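Long-range contacts in 5-carboxymethyl-2-hydroxymuconate semialdehyde dehydrogenase (Thermus thermophilus, PDB 2D4E), which probably catalyses the NAD-dependent oxidation of 5-carboxymethyl-2-hydroxymuconate semialdehyde to the corresponding acid, as a member of the aldehyde dehydrogenase family: residues Phe134-Ala142 / Arg485-Asp493; Glu423-Asn431 / Arg448-Leu456. All coordinates share one frame; numbering follows the deposited sequence.

Contact 1. Residues Phe134-Ala142 / Arg485-Asp493; sequences FYAEYAEHA and REGGTYALD
Across the contact the CA atoms of Tyr135 and Gly488 lie 7.0 Å apart, those of Ala142 and Leu492 7.1 Å. The Tyr135 hydroxyl takes a weak, bent bond from Gly487 N, 3.0 Å from OH, and donates to a water that in turn donates to Glu486 OE1. Phe134 lays CD2 over the centre of the Tyr135 ring and turns its edge to the backbone of Gly488, with CE2 3.6 Å from Gly488 N. Tyr138, with CG swung opposite its carbonyl carbon (chi1 -73°), places one ring face against Gly488 CA in a CH-pi contact, 4.0 Å to the centroid. A side chain on Gly488 would press on the Tyr138 hydroxyl, and the positive phi of Gly488 also favours glycine. Thr489 CG2 meets the same ring at its edge, 3.9 Å from CE2. Replacing Tyr138 by an alanine would probably leave Gly488 CA without its aromatic cover and Thr489 CG2 without its neighbour. Leu492 CD2 packs on Ala142 CB at 4.1 Å. Tyr138 also packs on His141 of the third subunit. Glu486, its side chain about 8 Å from the bound NAD, hydrogen-bonds Tyr495 OH and salt-bridges Arg182 through OE2. The last residues of helix 118-136 and the turn after it meet the start of helix 488-495 and the residues before it, beside helix 175-188, with Ala184, Pro185 and Ala188 at Tyr135 and Trp181 at Glu486, and strand 267-271, with Ser269 and Glu271 at Glu486.

Contact 2. Residues Glu423-Asn431 / Arg448-Leu456; sequences EEEALRKAN and RAHRLALEL
Glu423 OE2 is gripped from several directions: Arg451 NH2 donates to it at 2.8 Å, and a water donates to it at 2.7 Å. Arg448 NE stands off from OE2 at 3.6 Å in a long salt bridge. The same water accepts from Arg448 NE, bolstering that link, while Arg448 NH1 is hydrogen-bonded to Thr443 OG1. The other oxygen of Glu423, OE1, receives Arg451 NE at 2.8 Å. Arg451 therefore holds the carboxylate side-on, both oxygens using their syn lone pairs, with the two flat groups only 21° from coplanar; this two-point grip should fix the rotation of the carboxylate. The extended Glu423 chain, its CG anti to the backbone N (chi1 -180°), carries the charge across to the other helix. Beyond this network the interface turns apolar. Leu427 spreads its methyls against the neighbouring helix, CD2 3.5 Å from Glu455 CB and CD1 on Leu456 CD2. That Leu456 methyl also presses on Ala430 CB at 3.6 Å. At the far end Asn431 ND2 donates to Glu455 O at 3.1 Å while its OD1 accepts from Glu457 N, so one amide ties down the chain leaving the helix. The segment axes run side by side, 10.9 Å apart at 27°. The Glu455 carboxylate bridges to Arg82 of the second subunit and Arg152 of the third. Both helices lie against the mixed sheet: Ala430 rests on strand 277-280, Leu452 and Leu456 on strand 438-442, and helix 446-455 forms the crossover of a beta-alpha-beta unit joining strands 438-442 and 460-463.

Overall arrangement
Coming from the N terminus, the chain first leaves helix 118-136 through residues 134-142, then builds the five-stranded parallel sheet and the mixed seven-stranded sheet before residues 485-493 return to close contact 1, a loop of 342 residues. Contact 2 falls wholly within that excursion and closes a short loop of 16 residues, which holds strand 438-442. The two do not cross. Contact 1 joins the end of helix 118-136 and the turn after it to the start of helix 488-495, near the NAD site, whereas contact 2 pairs two helices lying on the mixed sheet. Their centres are 31 Å apart and their nearest atoms about 9 Å, yet both touch the third subunit of the tetramer.

Contact 1. Residues Phe134-Ala142 / Arg485-Asp493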
loop_
_atom_site.group_PDB
_atom_site.type_symbol
_atom_site.label_atom_id
_atom_site.label_comp_id
_atom_site.label_asym_id
_atom_site.label_seq_id
_atom_site.Cartn_x
_atom_site.Cartn_y
_atom_site.Cartn_z
ATOM N N PHE C 134 -19.858 7.169 -2.583
ATOM C CA PHE C 134 -18.595 6.446 -2.672
ATOM C C PHE C 134 -17.402 7.306 -2.251
ATOM O O PHE C 134 -16.689 6.972 -1.305
ATOM C CB PHE C 134 -18.392 5.951 -4.105
ATOM C CG PHE C 134 -17.095 5.228 -4.329
ATOM C CD1 PHE C 134 -16.852 3.995 -3.727
ATOM C CD2 PHE C 134 -16.117 5.773 -5.157
ATOM C CE1 PHE C 134 -15.658 3.311 -3.948
ATOM C CE2 PHE C 134 -14.916 5.098 -5.384
ATOM C CZ PHE C 134 -14.687 3.862 -4.777
ATOM N N TYR C 135 -17.184 8.415 -2.948
ATOM C CA TYR C 135 -16.055 9.274 -2.625
ATOM C C TYR C 135 -16.167 9.983 -1.282
ATOM O O TYR C 135 -15.171 10.464 -0.746
ATOM C CB TYR C 135 -15.820 10.284 -3.747
ATOM C CG TYR C 135 -15.145 9.652 -4.940
ATOM C CD1 TYR C 135 -15.858 9.361 -6.106
ATOM C CD2 TYR C 135 -13.792 9.313 -4.889
ATOM C CE1 TYR C 135 -15.234 8.749 -7.197
ATOM C CE2 TYR C 135 -13.159 8.701 -5.969
ATOM C CZ TYR C 135 -13.883 8.424 -7.120
ATOM O OH TYR C 135 -13.248 7.853 -8.196
ATOM N N ALA C 136 -17.376 10.032 -0.734
ATOM C CA ALA C 136 -17.581 10.664 0.560
ATOM C C ALA C 136 -16.707 9.948 1.587
ATOM O O ALA C 136 -16.198 10.564 2.526
ATOM C CB ALA C 136 -19.055 10.576 0.966
ATOM N N GLU C 137 -16.528 8.645 1.388
ATOM C CA GLU C 137 -15.728 7.828 2.300
ATOM C C GLU C 137 -14.210 7.927 2.092
ATOM O O GLU C 137 -13.446 7.382 2.890
ATOM C CB GLU C 137 -16.154 6.356 2.202
ATOM C CG GLU C 137 -17.623 6.088 2.528
ATOM C CD GLU C 137 -18.035 6.559 3.923
ATOM O OE1 GLU C 137 -17.283 6.309 4.892
ATOM O OE2 GLU C 137 -19.126 7.166 4.053
ATOM N N TYR C 138 -13.772 8.598 1.027
ATOM C CA TYR C 138 -12.335 8.752 0.771
ATOM C C TYR C 138 -11.818 10.125 1.225
ATOM O O TYR C 138 -10.610 10.325 1.372
ATOM C CB TYR C 138 -12.018 8.559 -0.719
ATOM C CG TYR C 138 -12.106 7.124 -1.189
ATOM C CD1 TYR C 138 -13.338 6.504 -1.373
ATOM C CD2 TYR C 138 -10.954 6.373 -1.409
ATOM C CE1 TYR C 138 -13.425 5.165 -1.763
ATOM C CE2 TYR C 138 -11.025 5.037 -1.797
ATOM C CZ TYR C 138 -12.265 4.439 -1.971
ATOM O OH TYR C 138 -12.346 3.119 -2.346
ATOM N N ALA C 139 -12.737 11.062 1.446
ATOM C CA ALA C 139 -12.373 12.410 1.870
ATOM C C ALA C 139 -11.448 12.427 3.094
ATOM O O ALA C 139 -10.445 13.146 3.116
ATOM C CB ALA C 139 -13.642 13.228 2.155
ATOM N N GLU C 140 -11.774 11.624 4.100
ATOM C CA GLU C 140 -10.974 11.566 5.321
ATOM C C GLU C 140 -9.644 10.818 5.200
ATOM O O GLU C 140 -8.884 10.740 6.169
ATOM C CB GLU C 140 -11.800 10.951 6.450
ATOM C CG GLU C 140 -12.905 11.856 6.964
ATOM C CD GLU C 140 -13.864 11.137 7.890
ATOM O OE1 GLU C 140 -14.659 11.821 8.569
ATOM O OE2 GLU C 140 -13.829 9.885 7.934
ATOM N N HIS C 141 -9.361 10.275 4.020
ATOM C CA HIS C 141 -8.112 9.541 3.793
ATOM C C HIS C 141 -7.303 10.222 2.704
ATOM O O HIS C 141 -6.230 9.748 2.331
ATOM C CB HIS C 141 -8.410 8.108 3.335
ATOM C CG HIS C 141 -9.165 7.296 4.338
ATOM N ND1 HIS C 141 -8.579 6.786 5.475
ATOM C CD2 HIS C 141 -10.469 6.930 4.389
ATOM C CE1 HIS C 141 -9.488 6.141 6.184
ATOM N NE2 HIS C 141 -10.643 6.214 5.547
ATOM N N ALA C 142 -7.820 11.339 2.207
ATOM C CA ALA C 142 -7.202 12.065 1.104
ATOM C C ALA C 142 -5.795 12.631 1.301
ATOM O O ALA C 142 -5.131 12.972 0.322
ATOM C CB ALA C 142 -8.147 13.170 0.637
ATOM N N ARG C 485 -5.937 7.759 -14.264
ATOM C CA ARG C 485 -7.000 6.867 -13.837
ATOM C C ARG C 485 -7.938 7.523 -12.839
ATOM O O ARG C 485 -7.557 8.447 -12.123
ATOM C CB ARG C 485 -6.397 5.607 -13.214
ATOM C CG ARG C 485 -5.587 4.746 -14.180
ATOM C CD ARG C 485 -6.484 3.895 -15.075
ATOM N NE ARG C 485 -5.687 3.077 -15.986
ATOM C CZ ARG C 485 -5.193 3.500 -17.149
ATOM N NH1 ARG C 485 -5.417 4.739 -17.567
ATOM N NH2 ARG C 485 -4.456 2.684 -17.891
ATOM N N GLU C 486 -9.179 7.045 -12.825
ATOM C CA GLU C 486 -10.201 7.510 -11.894
ATOM C C GLU C 486 -10.563 6.268 -11.079
ATOM O O GLU C 486 -10.224 5.145 -11.475
ATOM C CB GLU C 486 -11.450 8.012 -12.633
ATOM C CG GLU C 486 -11.325 9.393 -13.269
ATOM C CD GLU C 486 -11.234 10.518 -12.244
ATOM O OE1 GLU C 486 -11.498 10.280 -11.049
ATOM O OE2 GLU C 486 -10.909 11.653 -12.634
ATOM N N GLY C 487 -11.238 6.465 -9.951
ATOM C CA GLY C 487 -11.627 5.335 -9.125
ATOM C C GLY C 487 -10.880 5.240 -7.805
ATOM O O GLY C 487 -9.663 5.042 -7.790
ATOM N N GLY C 488 -11.610 5.380 -6.699
ATOM C CA GLY C 488 -11.008 5.297 -5.376
ATOM C C GLY C 488 -9.705 6.057 -5.171
ATOM O O GLY C 488 -9.603 7.246 -5.474
ATOM N N THR C 489 -8.698 5.362 -4.655
ATOM C CA THR C 489 -7.398 5.966 -4.397
ATOM C C THR C 489 -6.641 6.360 -5.667
ATOM O O THR C 489 -5.777 7.234 -5.627
ATOM C CB THR C 489 -6.506 5.014 -3.581
ATOM O OG1 THR C 489 -6.334 3.786 -4.301
ATOM C CG2 THR C 489 -7.139 4.719 -2.240
ATOM N N TYR C 490 -6.956 5.727 -6.793
ATOM C CA TYR C 490 -6.263 6.058 -8.033
ATOM C C TYR C 490 -6.557 7.480 -8.490
ATOM O O TYR C 490 -5.721 8.119 -9.130
ATOM C CB TYR C 490 -6.629 5.066 -9.133
ATOM C CG TYR C 490 -6.269 3.654 -8.761
ATOM C CD1 TYR C 490 -7.210 2.803 -8.181
ATOM C CD2 TYR C 490 -4.964 3.191 -8.920
ATOM C CE1 TYR C 490 -6.851 1.515 -7.759
ATOM C CE2 TYR C 490 -4.596 1.919 -8.507
ATOM C CZ TYR C 490 -5.538 1.087 -7.930
ATOM O OH TYR C 490 -5.158 -0.172 -7.539
ATOM N N ALA C 491 -7.747 7.972 -8.157
ATOM C CA ALA C 491 -8.140 9.327 -8.511
ATOM C C ALA C 491 -7.261 10.333 -7.763
ATOM O O ALA C 491 -7.010 11.432 -8.255
ATOM C CB ALA C 491 -9.616 9.552 -8.160
ATOM N N LEU C 492 -6.790 9.953 -6.576
ATOM C CA LEU C 492 -5.949 10.831 -5.759
ATOM C C LEU C 492 -4.711 11.337 -6.471
ATOM O O LEU C 492 -4.287 12.470 -6.254
ATOM C CB LEU C 492 -5.493 10.123 -4.483
ATOM C CG LEU C 492 -6.436 10.040 -3.287
ATOM C CD1 LEU C 492 -5.746 9.232 -2.197
ATOM C CD2 LEU C 492 -6.779 11.439 -2.778
ATOM N N ASP C 493 -4.121 10.493 -7.310
ATOM C CA ASP C 493 -2.914 10.877 -8.025
ATOM C C ASP C 493 -3.101 12.070 -8.936
ATOM O O ASP C 493 -2.134 12.749 -9.281
ATOM C CB ASP C 493 -2.369 9.689 -8.811
ATOM C CG ASP C 493 -1.487 8.804 -7.960
ATOM O OD1 ASP C 493 -0.365 9.253 -7.623
ATOM O OD2 ASP C 493 -1.921 7.678 -7.616
HETATM O O HOH W 1 -13.880 8.938 -10.358
#

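Contact 2. Residues Glu423-Asn431 / Arg448-Leu456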
loop_
_atom_site.group_PDB
_atom_site.type_symbol
_atom_site.label_atom_id
_atom_site.label_comp_id
_atom_site.label_asym_id
_atom_site.label_seq_id
_atom_site.Cartn_x
_atom_site.Cartn_y
_atom_site.Cartn_z
ATOM N N GLU C 423 -5.477 -17.800 -31.416
ATOM C CA GLU C 423 -5.225 -16.851 -30.335
ATOM C C GLU C 423 -4.291 -15.719 -30.747
ATOM O O GLU C 423 -4.597 -14.544 -30.537
ATOM C CB GLU C 423 -4.655 -17.584 -29.116
ATOM C CG GLU C 423 -4.361 -16.675 -27.931
ATOM C CD GLU C 423 -3.858 -17.431 -26.708
ATOM O OE1 GLU C 423 -3.241 -16.784 -25.834
ATOM O OE2 GLU C 423 -4.086 -18.659 -26.616
ATOM N N GLU C 424 -3.153 -16.079 -31.330
ATOM C CA GLU C 424 -2.163 -15.103 -31.786
ATOM C C GLU C 424 -2.779 -14.036 -32.701
ATOM O O GLU C 424 -2.524 -12.841 -32.538
ATOM C CB GLU C 424 -1.024 -15.846 -32.506
ATOM C CG GLU C 424 -0.155 -15.007 -33.433
ATOM C CD GLU C 424 0.916 -15.843 -34.140
ATOM O OE1 GLU C 424 0.591 -16.949 -34.632
ATOM O OE2 GLU C 424 2.080 -15.390 -34.214
ATOM N N GLU C 425 -3.596 -14.469 -33.657
ATOM C CA GLU C 425 -4.234 -13.541 -34.584
ATOM C C GLU C 425 -5.350 -12.745 -33.896
ATOM O O GLU C 425 -5.562 -11.574 -34.204
ATOM C CB GLU C 425 -4.782 -14.302 -35.798
ATOM C CG GLU C 425 -5.504 -13.437 -36.823
ATOM C CD GLU C 425 -5.822 -14.199 -38.100
ATOM O OE1 GLU C 425 -4.909 -14.359 -38.938
ATOM O OE2 GLU C 425 -6.976 -14.649 -38.261
ATOM N N ALA C 426 -6.057 -13.372 -32.964
ATOM C CA ALA C 426 -7.118 -12.670 -32.246
ATOM C C ALA C 426 -6.503 -11.495 -31.477
ATOM O O ALA C 426 -7.053 -10.392 -31.465
ATOM C CB ALA C 426 -7.821 -13.616 -31.281
ATOM N N LEU C 427 -5.353 -11.742 -30.853
ATOM C CA LEU C 427 -4.650 -10.721 -30.076
ATOM C C LEU C 427 -4.088 -9.609 -30.954
ATOM O O LEU C 427 -4.210 -8.423 -30.626
ATOM C CB LEU C 427 -3.507 -11.357 -29.280
ATOM C CG LEU C 427 -2.622 -10.407 -28.464
ATOM C CD1 LEU C 427 -3.469 -9.692 -27.410
ATOM C CD2 LEU C 427 -1.491 -11.195 -27.802
ATOM N N ARG C 428 -3.460 -9.995 -32.062
ATOM C CA ARG C 428 -2.879 -9.031 -32.991
ATOM C C ARG C 428 -3.933 -8.044 -33.491
ATOM O O ARG C 428 -3.723 -6.832 -33.461
ATOM C CB ARG C 428 -2.249 -9.762 -34.185
ATOM C CG ARG C 428 -1.768 -8.845 -35.304
ATOM C CD ARG C 428 -1.062 -9.628 -36.413
ATOM N NE ARG C 428 -1.953 -10.562 -37.109
ATOM C CZ ARG C 428 -2.920 -10.199 -37.948
ATOM N NH1 ARG C 428 -3.135 -8.916 -38.215
ATOM N NH2 ARG C 428 -3.673 -11.122 -38.526
ATOM N N LYS C 429 -5.059 -8.573 -33.958
ATOM C CA LYS C 429 -6.142 -7.736 -34.469
ATOM C C LYS C 429 -6.782 -6.914 -33.352
ATOM O O LYS C 429 -7.152 -5.757 -33.559
ATOM C CB LYS C 429 -7.212 -8.597 -35.150
ATOM C CG LYS C 429 -6.758 -9.240 -36.451
ATOM C CD LYS C 429 -7.855 -10.085 -37.094
ATOM C CE LYS C 429 -7.379 -10.621 -38.445
ATOM N NZ LYS C 429 -8.349 -11.534 -39.112
ATOM N N ALA C 430 -6.917 -7.509 -32.170
ATOM C CA ALA C 430 -7.513 -6.790 -31.046
ATOM C C ALA C 430 -6.696 -5.533 -30.733
ATOM O O ALA C 430 -7.256 -4.454 -30.557
ATOM C CB ALA C 430 -7.585 -7.697 -29.810
ATOM N N ASN C 431 -5.372 -5.676 -30.685
ATOM C CA ASN C 431 -4.492 -4.550 -30.374
ATOM C C ASN C 431 -4.196 -3.623 -31.538
ATOM O O ASN C 431 -3.613 -2.556 -31.343
ATOM C CB ASN C 431 -3.155 -5.043 -29.814
ATOM C CG ASN C 431 -3.279 -5.600 -28.418
ATOM O OD1 ASN C 431 -4.258 -5.330 -27.717
ATOM N ND2 ASN C 431 -2.278 -6.374 -27.994
ATOM N N ARG C 448 -5.369 -19.350 -21.301
ATOM C CA ARG C 448 -5.545 -18.452 -22.441
ATOM C C ARG C 448 -6.155 -17.130 -21.956
ATOM O O ARG C 448 -5.761 -16.055 -22.400
ATOM C CB ARG C 448 -6.466 -19.084 -23.494
ATOM C CG ARG C 448 -6.756 -18.186 -24.700
ATOM C CD ARG C 448 -7.841 -18.784 -25.585
ATOM N NE ARG C 448 -7.411 -20.031 -26.211
ATOM C CZ ARG C 448 -8.220 -21.044 -26.500
ATOM N NH1 ARG C 448 -9.512 -20.976 -26.205
ATOM N NH2 ARG C 448 -7.734 -22.138 -27.074
ATOM N N ALA C 449 -7.107 -17.222 -21.031
ATOM C CA ALA C 449 -7.785 -16.048 -20.491
ATOM C C ALA C 449 -6.833 -15.023 -19.858
ATOM O O ALA C 449 -6.803 -13.862 -20.268
ATOM C CB ALA C 449 -8.833 -16.483 -19.473
ATOM N N HIS C 450 -6.065 -15.453 -18.861
ATOM C CA HIS C 450 -5.129 -14.566 -18.176
ATOM C C HIS C 450 -4.023 -14.084 -19.095
ATOM O O HIS C 450 -3.567 -12.946 -18.990
ATOM C CB HIS C 450 -4.536 -15.274 -16.958
ATOM C CG HIS C 450 -5.516 -15.452 -15.844
ATOM N ND1 HIS C 450 -5.921 -14.410 -15.040
ATOM C CD2 HIS C 450 -6.218 -16.535 -15.437
ATOM C CE1 HIS C 450 -6.830 -14.841 -14.186
ATOM N NE2 HIS C 450 -7.029 -16.128 -14.406
ATOM N N ARG C 451 -3.606 -14.958 -20.002
ATOM C CA ARG C 451 -2.566 -14.646 -20.969
ATOM C C ARG C 451 -3.037 -13.486 -21.848
ATOM O O ARG C 451 -2.323 -12.499 -22.026
ATOM C CB ARG C 451 -2.281 -15.890 -21.811
ATOM C CG ARG C 451 -1.074 -15.808 -22.711
ATOM C CD ARG C 451 -0.671 -17.214 -23.138
ATOM N NE ARG C 451 -1.762 -17.934 -23.792
ATOM C CZ ARG C 451 -2.029 -19.223 -23.600
ATOM N NH1 ARG C 451 -1.287 -19.941 -22.764
ATOM N NH2 ARG C 451 -3.032 -19.800 -24.250
ATOM N N LEU C 452 -4.250 -13.600 -22.384
ATOM C CA LEU C 452 -4.811 -12.542 -23.217
ATOM C C LEU C 452 -5.098 -11.289 -22.389
ATOM O O LEU C 452 -4.939 -10.169 -22.869
ATOM C CB LEU C 452 -6.099 -13.015 -23.885
ATOM C CG LEU C 452 -5.930 -13.979 -25.063
ATOM C CD1 LEU C 452 -7.287 -14.517 -25.492
ATOM C CD2 LEU C 452 -5.245 -13.246 -26.208
ATOM N N ALA C 453 -5.522 -11.475 -21.144
ATOM C CA ALA C 453 -5.818 -10.328 -20.293
ATOM C C ALA C 453 -4.547 -9.488 -20.145
ATOM O O ALA C 453 -4.586 -8.262 -20.232
ATOM C CB ALA C 453 -6.321 -10.797 -18.924
ATOM N N LEU C 454 -3.418 -10.158 -19.946
ATOM C CA LEU C 454 -2.139 -9.471 -19.795
ATOM C C LEU C 454 -1.622 -8.838 -21.089
ATOM O O LEU C 454 -0.976 -7.793 -21.055
ATOM C CB LEU C 454 -1.079 -10.437 -19.259
ATOM C CG LEU C 454 0.293 -9.808 -18.989
ATOM C CD1 LEU C 454 0.189 -8.874 -17.792
ATOM C CD2 LEU C 454 1.327 -10.888 -18.716
ATOM N N GLU C 455 -1.906 -9.468 -22.224
ATOM C CA GLU C 455 -1.439 -8.970 -23.521
ATOM C C GLU C 455 -2.318 -7.922 -24.213
ATOM O O GLU C 455 -1.833 -7.174 -25.057
ATOM C CB GLU C 455 -1.233 -10.147 -24.482
ATOM C CG GLU C 455 -0.131 -11.111 -24.078
ATOM C CD GLU C 455 1.249 -10.480 -24.150
ATOM O OE1 GLU C 455 1.613 -9.963 -25.226
ATOM O OE2 GLU C 455 1.974 -10.503 -23.137
ATOM N N LEU C 456 -3.603 -7.869 -23.877
ATOM C CA LEU C 456 -4.505 -6.899 -24.498
ATOM C C LEU C 456 -4.214 -5.471 -24.027
ATOM O O LEU C 456 -4.224 -5.182 -22.827
ATOM C CB LEU C 456 -5.960 -7.274 -24.196
ATOM C CG LEU C 456 -6.486 -8.526 -24.913
ATOM C CD1 LEU C 456 -7.767 -8.999 -24.252
ATOM C CD2 LEU C 456 -6.725 -8.219 -26.382
HETATM O O HOH W 2 -4.764 -21.042 -27.658
#